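Local coordinates for tRNA(Phe) 7-((3-amino-3-carboxypropyl)-4-demethylwyosine(37)-N(4))-methyltransferase 1 (Pyrococcus horikoshii, PDB 2IT2), which probably methylates a wyosine-derived nucleoside at position 37 of tRNA(Phe), using S-adenosyl-L-methionine as methyl donor in the wyosine pathway, at residues 31-36 / 78-83; 149-154 / 181-186; 46-51 / 119-124. All coordinates share one frame; numbering follows the deposited sequence.

Interaction 1. Residues 31-36 / 78-83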
loop_
_atom_site.group_PDB
_atom_site.type_symbol
_atom_site.label_atom_id
_atom_site.label_comp_id
_atom_site.label_asym_id
_atom_site.label_seq_id
_atom_site.Cartn_x
_atom_site.Cartn_y
_atom_site.Cartn_z
ATOM N N VAL B 31 -2.712 -14.108 18.502
ATOM C CA VAL B 31 -2.052 -12.839 18.198
ATOM C C VAL B 31 -0.547 -13.016 18.010
ATOM O O VAL B 31 0.090 -13.752 18.755
ATOM C CB VAL B 31 -2.298 -11.814 19.326
ATOM C CG1 VAL B 31 -1.693 -10.462 18.951
ATOM C CG2 VAL B 31 -3.796 -11.683 19.585
ATOM N N ASP B 32 0.018 -12.355 17.002
ATOM C CA ASP B 32 1.458 -12.439 16.767
ATOM C C ASP B 32 2.128 -11.892 18.029
ATOM O O ASP B 32 2.052 -10.702 18.313
ATOM C CB ASP B 32 1.855 -11.605 15.542
ATOM C CG ASP B 32 1.175 -12.078 14.269
ATOM O OD1 ASP B 32 1.195 -13.302 14.009
ATOM O OD2 ASP B 32 0.627 -11.234 13.524
ATOM N N GLU B 33 2.783 -12.770 18.786
ATOM C CA GLU B 33 3.425 -12.377 20.040
ATOM C C GLU B 33 4.354 -11.172 19.957
ATOM O O GLU B 33 4.491 -10.422 20.923
ATOM C CB GLU B 33 4.202 -13.551 20.630
ATOM C CG GLU B 33 5.257 -14.109 19.700
ATOM C CD GLU B 33 4.772 -15.336 18.965
ATOM O OE1 GLU B 33 3.684 -15.268 18.363
ATOM O OE2 GLU B 33 5.473 -16.369 18.991
ATOM N N ASP B 34 5.001 -11.000 18.811
ATOM C CA ASP B 34 5.924 -9.888 18.598
ATOM C C ASP B 34 5.329 -8.526 18.949
ATOM O O ASP B 34 6.012 -7.683 19.532
ATOM C CB ASP B 34 6.371 -9.866 17.133
ATOM C CG ASP B 34 7.526 -8.907 16.881
ATOM O OD1 ASP B 34 7.395 -7.695 17.166
ATOM O OD2 ASP B 34 8.575 -9.375 16.393
ATOM N N ILE B 35 4.065 -8.312 18.592
ATOM C CA ILE B 35 3.413 -7.032 18.839
ATOM C C ILE B 35 2.420 -6.997 19.984
ATOM O O ILE B 35 1.690 -6.018 20.135
ATOM C CB ILE B 35 2.695 -6.525 17.580
ATOM C CG1 ILE B 35 1.634 -7.539 17.135
ATOM C CG2 ILE B 35 3.715 -6.253 16.493
ATOM C CD1 ILE B 35 0.826 -7.101 15.930
ATOM N N ILE B 36 2.380 -8.045 20.793
ATOM C CA ILE B 36 1.455 -8.034 21.912
ATOM C C ILE B 36 1.721 -6.828 22.819
ATOM O O ILE B 36 0.788 -6.144 23.232
ATOM C CB ILE B 36 1.537 -9.356 22.696
ATOM C CG1 ILE B 36 0.933 -10.467 21.838
ATOM C CG2 ILE B 36 0.789 -9.258 24.023
ATOM C CD1 ILE B 36 0.964 -11.828 22.494
ATOM N N TRP B 78 5.714 -17.260 7.647
ATOM C CA TRP B 78 6.469 -16.915 8.840
ATOM C C TRP B 78 6.325 -15.433 9.178
ATOM O O TRP B 78 6.310 -14.564 8.317
ATOM C CB TRP B 78 7.942 -17.228 8.575
ATOM C CG TRP B 78 8.089 -18.595 8.034
ATOM C CD1 TRP B 78 8.181 -19.791 8.776
ATOM C CD2 TRP B 78 8.270 -18.954 6.643
ATOM N NE1 TRP B 78 8.406 -20.875 7.989
ATOM C CE2 TRP B 78 8.476 -20.355 6.601
ATOM C CE3 TRP B 78 8.285 -18.224 5.460
ATOM C CZ2 TRP B 78 8.683 -20.986 5.386
ATOM C CZ3 TRP B 78 8.493 -18.855 4.245
ATOM C CH2 TRP B 78 8.699 -20.246 4.212
ATOM N N HIS B 79 6.167 -15.160 10.486
ATOM C CA HIS B 79 6.297 -13.760 10.854
ATOM C C HIS B 79 7.577 -13.519 11.650
ATOM O O HIS B 79 7.662 -12.629 12.486
ATOM C CB HIS B 79 5.080 -13.374 11.696
ATOM C CG HIS B 79 5.125 -14.106 13.012
ATOM N ND1 HIS B 79 5.997 -13.801 14.005
ATOM C CD2 HIS B 79 4.321 -15.169 13.440
ATOM C CE1 HIS B 79 5.721 -14.659 15.007
ATOM N NE2 HIS B 79 4.722 -15.489 14.696
ATOM N N ARG B 80 8.562 -14.371 11.309
ATOM C CA ARG B 80 9.919 -14.205 11.803
ATOM C C ARG B 80 10.920 -14.184 10.652
ATOM O O ARG B 80 10.627 -14.578 9.531
ATOM C CB ARG B 80 10.230 -15.371 12.742
ATOM C CG ARG B 80 9.675 -15.148 14.150
ATOM C CD ARG B 80 10.190 -16.197 15.143
ATOM N NE ARG B 80 9.535 -16.038 16.445
ATOM C CZ ARG B 80 8.448 -16.794 16.686
ATOM N NH1 ARG B 80 8.011 -17.641 15.770
ATOM N NH2 ARG B 80 7.816 -16.688 17.859
ATOM N N GLU B 81 12.193 -13.904 10.895
ATOM C CA GLU B 81 13.203 -14.104 9.865
ATOM C C GLU B 81 13.301 -15.606 9.617
ATOM O O GLU B 81 13.056 -16.410 10.518
ATOM C CB GLU B 81 14.548 -13.561 10.325
ATOM C CG GLU B 81 14.507 -12.097 10.684
ATOM C CD GLU B 81 15.831 -11.594 11.197
ATOM O OE1 GLU B 81 16.782 -11.482 10.394
ATOM O OE2 GLU B 81 15.914 -11.318 12.412
ATOM N N VAL B 82 13.671 -15.983 8.399
ATOM C CA VAL B 82 13.747 -17.391 8.040
ATOM C C VAL B 82 15.127 -17.878 7.613
ATOM O O VAL B 82 16.047 -17.100 7.371
ATOM C CB VAL B 82 12.744 -17.713 6.900
ATOM C CG1 VAL B 82 11.325 -17.360 7.329
ATOM C CG2 VAL B 82 13.127 -16.936 5.642
ATOM N N SER B 83 15.255 -19.195 7.536
ATOM C CA SER B 83 16.499 -19.811 7.109
ATOM C C SER B 83 16.237 -20.407 5.740
ATOM O O SER B 83 15.054 -20.632 5.378
ATOM C CB SER B 83 16.923 -20.916 8.064
ATOM O OG SER B 83 15.910 -21.903 8.207
#

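Interaction 2. Residues 149-154 / 181-186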
loop_
_atom_site.group_PDB
_atom_site.type_symbol
_atom_site.label_atom_id
_atom_site.label_comp_id
_atom_site.label_asym_id
_atom_site.label_seq_id
_atom_site.Cartn_x
_atom_site.Cartn_y
_atom_site.Cartn_z
ATOM N N SER B 149 4.018 0.020 6.651
ATOM C CA SER B 149 5.311 0.447 6.117
ATOM C C SER B 149 5.358 0.200 4.608
ATOM O O SER B 149 4.519 -0.519 4.061
ATOM C CB SER B 149 6.449 -0.315 6.816
ATOM O OG SER B 149 7.702 0.334 6.635
ATOM N N THR B 150 6.351 0.789 3.947
ATOM C CA THR B 150 6.503 0.673 2.495
ATOM C C THR B 150 7.280 -0.531 1.980
ATOM O O THR B 150 7.126 -0.910 0.817
ATOM C CB THR B 150 7.192 1.913 1.920
ATOM O OG1 THR B 150 8.547 1.961 2.389
ATOM C CG2 THR B 150 6.450 3.171 2.345
ATOM N N GLU B 151 8.125 -1.117 2.823
ATOM C CA GLU B 151 8.942 -2.264 2.425
ATOM C C GLU B 151 8.140 -3.492 2.028
ATOM O O GLU B 151 7.153 -3.843 2.674
ATOM C CB GLU B 151 9.907 -2.644 3.553
ATOM C CG GLU B 151 11.053 -1.662 3.752
ATOM C CD GLU B 151 10.586 -0.218 3.792
ATOM O OE1 GLU B 151 9.753 0.118 4.661
ATOM O OE2 GLU B 151 11.047 0.583 2.949
ATOM N N ARG B 152 8.573 -4.144 0.955
ATOM C CA ARG B 152 7.916 -5.357 0.487
ATOM C C ARG B 152 8.734 -5.987 -0.629
ATOM O O ARG B 152 9.650 -5.364 -1.173
ATOM C CB ARG B 152 6.513 -5.052 -0.031
ATOM C CG ARG B 152 6.494 -4.184 -1.275
ATOM C CD ARG B 152 5.066 -3.921 -1.750
ATOM N NE ARG B 152 4.432 -5.123 -2.285
ATOM C CZ ARG B 152 3.134 -5.228 -2.561
ATOM N NH1 ARG B 152 2.326 -4.199 -2.351
ATOM N NH2 ARG B 152 2.645 -6.355 -3.060
HETATM N N MSE B 153 8.401 -7.232 -0.952
HETATM C CA MSE B 153 9.077 -7.956 -2.018
HETATM C C MSE B 153 8.101 -8.957 -2.613
HETATM O O MSE B 153 7.231 -9.501 -1.919
HETATM C CB MSE B 153 10.326 -8.683 -1.498
HETATM C CG MSE B 153 11.118 -9.411 -2.599
HETATM SE SE MSE B 153 13.003 -9.693 -2.176
HETATM C CE MSE B 153 12.789 -9.920 -0.297
ATOM N N ASP B 154 8.258 -9.169 -3.914
ATOM C CA ASP B 154 7.434 -10.076 -4.692
ATOM C C ASP B 154 8.366 -10.704 -5.710
ATOM O O ASP B 154 8.698 -10.067 -6.715
ATOM C CB ASP B 154 6.356 -9.303 -5.457
ATOM C CG ASP B 154 5.556 -8.371 -4.572
ATOM O OD1 ASP B 154 4.700 -8.862 -3.816
ATOM O OD2 ASP B 154 5.777 -7.140 -4.633
HETATM N N MSE B 181 12.433 -7.838 7.276
HETATM C CA MSE B 181 11.751 -8.248 8.491
HETATM C C MSE B 181 12.386 -7.593 9.715
HETATM O O MSE B 181 11.683 -7.176 10.638
HETATM C CB MSE B 181 11.804 -9.767 8.633
HETATM C CG MSE B 181 11.141 -10.299 9.892
HETATM SE SE MSE B 181 9.254 -9.946 9.852
HETATM C CE MSE B 181 9.041 -10.337 7.966
ATOM N N ARG B 182 13.712 -7.485 9.709
ATOM C CA ARG B 182 14.412 -6.883 10.833
ATOM C C ARG B 182 13.981 -5.428 10.969
ATOM O O ARG B 182 13.769 -4.941 12.083
ATOM C CB ARG B 182 15.925 -6.965 10.634
ATOM C CG ARG B 182 16.709 -6.553 11.867
ATOM C CD ARG B 182 18.183 -6.349 11.551
ATOM N NE ARG B 182 18.853 -7.588 11.177
ATOM C CZ ARG B 182 20.173 -7.747 11.184
ATOM N NH1 ARG B 182 20.960 -6.743 11.548
ATOM N NH2 ARG B 182 20.710 -8.905 10.829
ATOM N N ARG B 183 13.841 -4.739 9.840
ATOM C CA ARG B 183 13.413 -3.337 9.841
ATOM C C ARG B 183 11.987 -3.201 10.378
ATOM O O ARG B 183 11.693 -2.278 11.132
ATOM C CB ARG B 183 13.493 -2.752 8.428
ATOM C CG ARG B 183 14.906 -2.568 7.920
ATOM C CD ARG B 183 14.909 -2.073 6.480
ATOM N NE ARG B 183 14.213 -0.795 6.333
ATOM C CZ ARG B 183 14.025 -0.176 5.172
ATOM N NH1 ARG B 183 14.484 -0.713 4.048
ATOM N NH2 ARG B 183 13.379 0.983 5.133
ATOM N N PHE B 184 11.104 -4.119 9.997
ATOM C CA PHE B 184 9.729 -4.071 10.485
ATOM C C PHE B 184 9.714 -4.184 12.005
ATOM O O PHE B 184 9.021 -3.427 12.692
ATOM C CB PHE B 184 8.903 -5.229 9.916
ATOM C CG PHE B 184 8.716 -5.185 8.427
ATOM C CD1 PHE B 184 8.590 -3.977 7.753
ATOM C CD2 PHE B 184 8.616 -6.369 7.698
ATOM C CE1 PHE B 184 8.355 -3.945 6.374
ATOM C CE2 PHE B 184 8.380 -6.344 6.323
ATOM C CZ PHE B 184 8.254 -5.136 5.665
ATOM N N LYS B 185 10.480 -5.135 12.533
ATOM C CA LYS B 185 10.523 -5.351 13.977
ATOM C C LYS B 185 11.085 -4.148 14.720
ATOM O O LYS B 185 10.637 -3.828 15.822
ATOM C CB LYS B 185 11.361 -6.583 14.316
ATOM C CG LYS B 185 10.916 -7.864 13.632
ATOM C CD LYS B 185 9.448 -8.157 13.867
ATOM C CE LYS B 185 9.064 -9.506 13.292
ATOM N NZ LYS B 185 7.629 -9.829 13.519
ATOM N N GLU B 186 12.072 -3.498 14.113
ATOM C CA GLU B 186 12.694 -2.317 14.707
ATOM C C GLU B 186 11.693 -1.174 14.763
ATOM O O GLU B 186 11.604 -0.476 15.770
ATOM C CB GLU B 186 13.894 -1.865 13.878
ATOM C CG GLU B 186 15.058 -2.816 13.863
ATOM C CD GLU B 186 15.943 -2.579 12.659
ATOM O OE1 GLU B 186 16.175 -1.401 12.319
ATOM O OE2 GLU B 186 16.415 -3.564 12.053
#

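Interaction 3. Residues 46-51 / 119-124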
loop_
_atom_site.group_PDB
_atom_site.type_symbol
_atom_site.label_atom_id
_atom_site.label_comp_id
_atom_site.label_asym_id
_atom_site.label_seq_id
_atom_site.Cartn_x
_atom_site.Cartn_y
_atom_site.Cartn_z
ATOM N N GLU B 46 -6.303 6.333 26.452
ATOM C CA GLU B 46 -7.739 6.598 26.481
ATOM C C GLU B 46 -8.475 6.750 25.152
ATOM O O GLU B 46 -9.526 6.149 24.959
ATOM C CB GLU B 46 -8.010 7.831 27.360
ATOM C CG GLU B 46 -9.478 8.121 27.632
ATOM C CD GLU B 46 -9.659 9.239 28.637
ATOM O OE1 GLU B 46 -9.208 10.369 28.350
ATOM O OE2 GLU B 46 -10.244 8.985 29.714
ATOM N N ASN B 47 -7.922 7.520 24.223
ATOM C CA ASN B 47 -8.601 7.765 22.954
ATOM C C ASN B 47 -8.382 6.813 21.781
ATOM O O ASN B 47 -8.736 7.153 20.648
ATOM C CB ASN B 47 -8.303 9.188 22.494
ATOM C CG ASN B 47 -8.692 10.212 23.527
ATOM O OD1 ASN B 47 -9.672 10.029 24.243
ATOM N ND2 ASN B 47 -7.933 11.298 23.609
ATOM N N TYR B 48 -7.856 5.622 22.051
ATOM C CA TYR B 48 -7.597 4.643 20.987
ATOM C C TYR B 48 -7.904 3.218 21.441
ATOM O O TYR B 48 -8.007 2.948 22.626
ATOM C CB TYR B 48 -6.118 4.669 20.593
ATOM C CG TYR B 48 -5.598 6.025 20.188
ATOM C CD1 TYR B 48 -5.884 6.552 18.933
ATOM C CD2 TYR B 48 -4.831 6.789 21.071
ATOM C CE1 TYR B 48 -5.435 7.804 18.558
ATOM C CE2 TYR B 48 -4.370 8.053 20.706
ATOM C CZ TYR B 48 -4.685 8.560 19.445
ATOM O OH TYR B 48 -4.345 9.850 19.095
ATOM N N PHE B 49 -8.054 2.320 20.470
ATOM C CA PHE B 49 -8.249 0.887 20.729
ATOM C C PHE B 49 -7.753 0.157 19.488
ATOM O O PHE B 49 -7.668 0.748 18.415
ATOM C CB PHE B 49 -9.713 0.510 21.049
ATOM C CG PHE B 49 -10.699 0.807 19.948
ATOM C CD1 PHE B 49 -10.868 -0.076 18.881
ATOM C CD2 PHE B 49 -11.504 1.954 19.997
ATOM C CE1 PHE B 49 -11.814 0.175 17.880
ATOM C CE2 PHE B 49 -12.454 2.213 18.997
ATOM C CZ PHE B 49 -12.611 1.321 17.937
ATOM N N THR B 50 -7.398 -1.115 19.625
ATOM C CA THR B 50 -6.907 -1.858 18.470
ATOM C C THR B 50 -7.889 -2.902 17.975
ATOM O O THR B 50 -8.691 -3.441 18.742
ATOM C CB THR B 50 -5.562 -2.567 18.763
ATOM O OG1 THR B 50 -5.753 -3.565 19.773
ATOM C CG2 THR B 50 -4.507 -1.569 19.227
ATOM N N THR B 51 -7.845 -3.153 16.672
ATOM C CA THR B 51 -8.693 -4.164 16.059
ATOM C C THR B 51 -7.699 -5.087 15.344
ATOM O O THR B 51 -6.499 -4.898 15.479
ATOM C CB THR B 51 -9.721 -3.532 15.068
ATOM O OG1 THR B 51 -9.028 -2.869 14.010
ATOM C CG2 THR B 51 -10.612 -2.514 15.792
ATOM N N VAL B 119 -5.512 11.940 13.396
ATOM C CA VAL B 119 -4.422 12.611 12.693
ATOM C C VAL B 119 -3.138 12.646 13.527
ATOM O O VAL B 119 -2.034 12.536 12.988
ATOM C CB VAL B 119 -4.827 14.038 12.308
ATOM C CG1 VAL B 119 -3.653 14.774 11.674
ATOM C CG2 VAL B 119 -5.991 13.979 11.351
ATOM N N LYS B 120 -3.276 12.810 14.839
ATOM C CA LYS B 120 -2.105 12.813 15.699
ATOM C C LYS B 120 -1.389 11.468 15.612
ATOM O O LYS B 120 -0.169 11.422 15.552
ATOM C CB LYS B 120 -2.498 13.063 17.147
ATOM C CG LYS B 120 -2.856 14.493 17.440
ATOM C CD LYS B 120 -3.318 14.635 18.878
ATOM C CE LYS B 120 -2.268 14.138 19.875
ATOM N NZ LYS B 120 -0.967 14.852 19.748
ATOM N N LEU B 121 -2.155 10.377 15.613
ATOM C CA LEU B 121 -1.570 9.037 15.546
ATOM C C LEU B 121 -0.922 8.771 14.192
ATOM O O LEU B 121 0.145 8.174 14.120
ATOM C CB LEU B 121 -2.643 7.973 15.827
ATOM C CG LEU B 121 -2.261 6.493 15.611
ATOM C CD1 LEU B 121 -1.079 6.120 16.493
ATOM C CD2 LEU B 121 -3.447 5.582 15.934
ATOM N N VAL B 122 -1.577 9.208 13.122
ATOM C CA VAL B 122 -1.029 8.995 11.792
ATOM C C VAL B 122 0.321 9.680 11.687
ATOM O O VAL B 122 1.298 9.102 11.210
ATOM C CB VAL B 122 -1.966 9.542 10.709
ATOM C CG1 VAL B 122 -1.225 9.622 9.375
ATOM C CG2 VAL B 122 -3.180 8.641 10.590
ATOM N N ASN B 123 0.379 10.922 12.147
ATOM C CA ASN B 123 1.627 11.657 12.082
ATOM C C ASN B 123 2.745 11.004 12.896
ATOM O O ASN B 123 3.903 11.013 12.472
ATOM C CB ASN B 123 1.403 13.086 12.555
ATOM C CG ASN B 123 0.548 13.893 11.595
ATOM O OD1 ASN B 123 0.027 14.945 11.966
ATOM N ND2 ASN B 123 0.406 13.419 10.358
ATOM N N LEU B 124 2.400 10.457 14.063
ATOM C CA LEU B 124 3.373 9.786 14.928
ATOM C C LEU B 124 3.862 8.509 14.252
ATOM O O LEU B 124 5.057 8.221 14.254
ATOM C CB LEU B 124 2.755 9.437 16.294
ATOM C CG LEU B 124 3.631 8.573 17.214
ATOM C CD1 LEU B 124 4.885 9.347 17.597
ATOM C CD2 LEU B 124 2.861 8.174 18.461
#

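Interaction 1. Residues 31-36 / 78-83
Glu33 and Arg80 reach each other by contrasting chain shapes: Glu33 places CG between its backbone N and carbonyl carbon (chi1 58°) and bends again at its second torsion, whereas Arg80 runs extended from CG to NE. The two side chains cross at about a right angle. Glu33 OE2 comes to 2.6 Å from Arg80 NH2, at the edge of the guanidinium and near its plane. This is a salt bridge, yet an N-H...O angle of only 117° makes the hydrogen bond within it weak. With carboxylate and guanidinium planes 75° apart, the contact is single-pronged. The His79 ring stands over one face of the neighbouring Arg80 guanidinium, clearly tilted against it, and the carboxylates of Asp32 and Glu33 lie obliquely beside that ring. The touching side chains lie at or near the surface, consistent with the modest 184 Å² buried. The loop between helices 11-27 and 36-43 thus meets the loop between strand 73-78 and helix 84-91. Asp32 OD2 accepts a hydrogen bond from Ser55 N of strand 48-63, while Lys185 of helix 167-194 forms a salt bridge with Asp34 and probably a hydrogen bond to His79 O.

Interaction 2. Residues 149-154 / 181-186
A partly buried contact of mixed chemistry joins Glu151, in the connection between strands 143-148 and 153-159, to Arg183 and Phe184 on the long helix 167-194. It buries 212 Å² in all, and the evidence separates into an outer polar half and an inner half centred on an aromatic ring. In the outer half, Glu151 OE2 lies 3.2 Å from Arg183 NH2, a salt bridge without a hydrogen bond across it. The geometry explains this: Glu151 comes over one face of the guanidinium, its CG standing 3.5 Å above the plane, and the carboxylate and guanidinium planes are 34° apart. Bends in both chains make the overlap possible, at chi2 of Glu151 (47°) and at chi3 of Arg183 (59°), and the side chains cross at about a right angle.

The inner half is built on the Phe184 ring. Glu151 O meets its edge near the ring plane, 3.4 Å from Phe184 CZ, while Glu151 CB is 3.5 Å from Phe184 CE1. Ser149 CB approaches the same ring obliquely, at 4.1 Å from Phe184 CE1. Beyond these residues, Phe184 also packs on Ser105 and Pro106. The connection faces the second subunit as well: Thr150 O is hydrogen-bonded to Arg152 NH2 of that subunit. The long helix 167-194 thus packs on the antiparallel sheet, Phe184 reaching strand 98-112, and the ion pair joins the margin of the helix to the connection between strands 143-148 and 153-159.

Interaction 3. Residues 46-51 / 119-124
The Tyr48 ring is the flat group of this contact, and Leu121 meets it obliquely. Leu121 CB lies 3.9 Å from Tyr48 CE1, and Leu121 CD2 is 4.0 Å from both Tyr48 CD1 and Tyr48 CE1, so the leucine touches one flank of the ring with its CB and a single methyl branch. The two side chains slide past each other in opposite directions. In Leu121, chi1 of 172° turns the chain toward the ring, and chi2 of 59° lays CD2 alongside it. For Tyr48, CG stands beside the backbone N (chi1 -55°), and the ring extends from the strand to the helix. The phenol end passes close to Lys120, with Tyr48 OH 4.2 Å from Lys120 CB; the lysine chain then bends at chi3 and chi4 and leads its amino group away.

No hydrogen bond crosses between 46-51 and 119-124, and the 119 Å² they bury is held by apolar packing. The hydroxyl nevertheless has a polar partner, the backbone O of Asp117 in the same helix, which ties the outer end of the ring to helix 115-127. Around this pair, Val110 of strand 98-112 touches both Tyr48 and Leu121, while Ile42 of helix 36-43 and Leu198 near the chain end also pack on Tyr48. The next residue, Phe49, directs its CB oppositely and packs on Ala14, Lys15 and Ala18, so strand 48-63 is sandwiched here between helix 115-127 and helix 11-27.

Interaction 3 is a buried contact, interaction 2 is partly buried and interaction 1 lies at the surface, and the chemistry follows: apolar packing alone across 46-51 / 119-124, an ion pair beside an aromatic ring in interaction 2, and an edge-on salt bridge in interaction 1. Interactions 1 and 2 have centres 12 Å apart and touch directly, Met181 of helix 167-194 packing against Arg80 and Glu81. Interaction 3 stands apart, its nearest atoms about 8 Å from interaction 1 and about 11 Å from interaction 2. Interactions 2 and 3 nevertheless set different helices against the same antiparallel sheet, and both touch the second subunit, which interaction 1 does not.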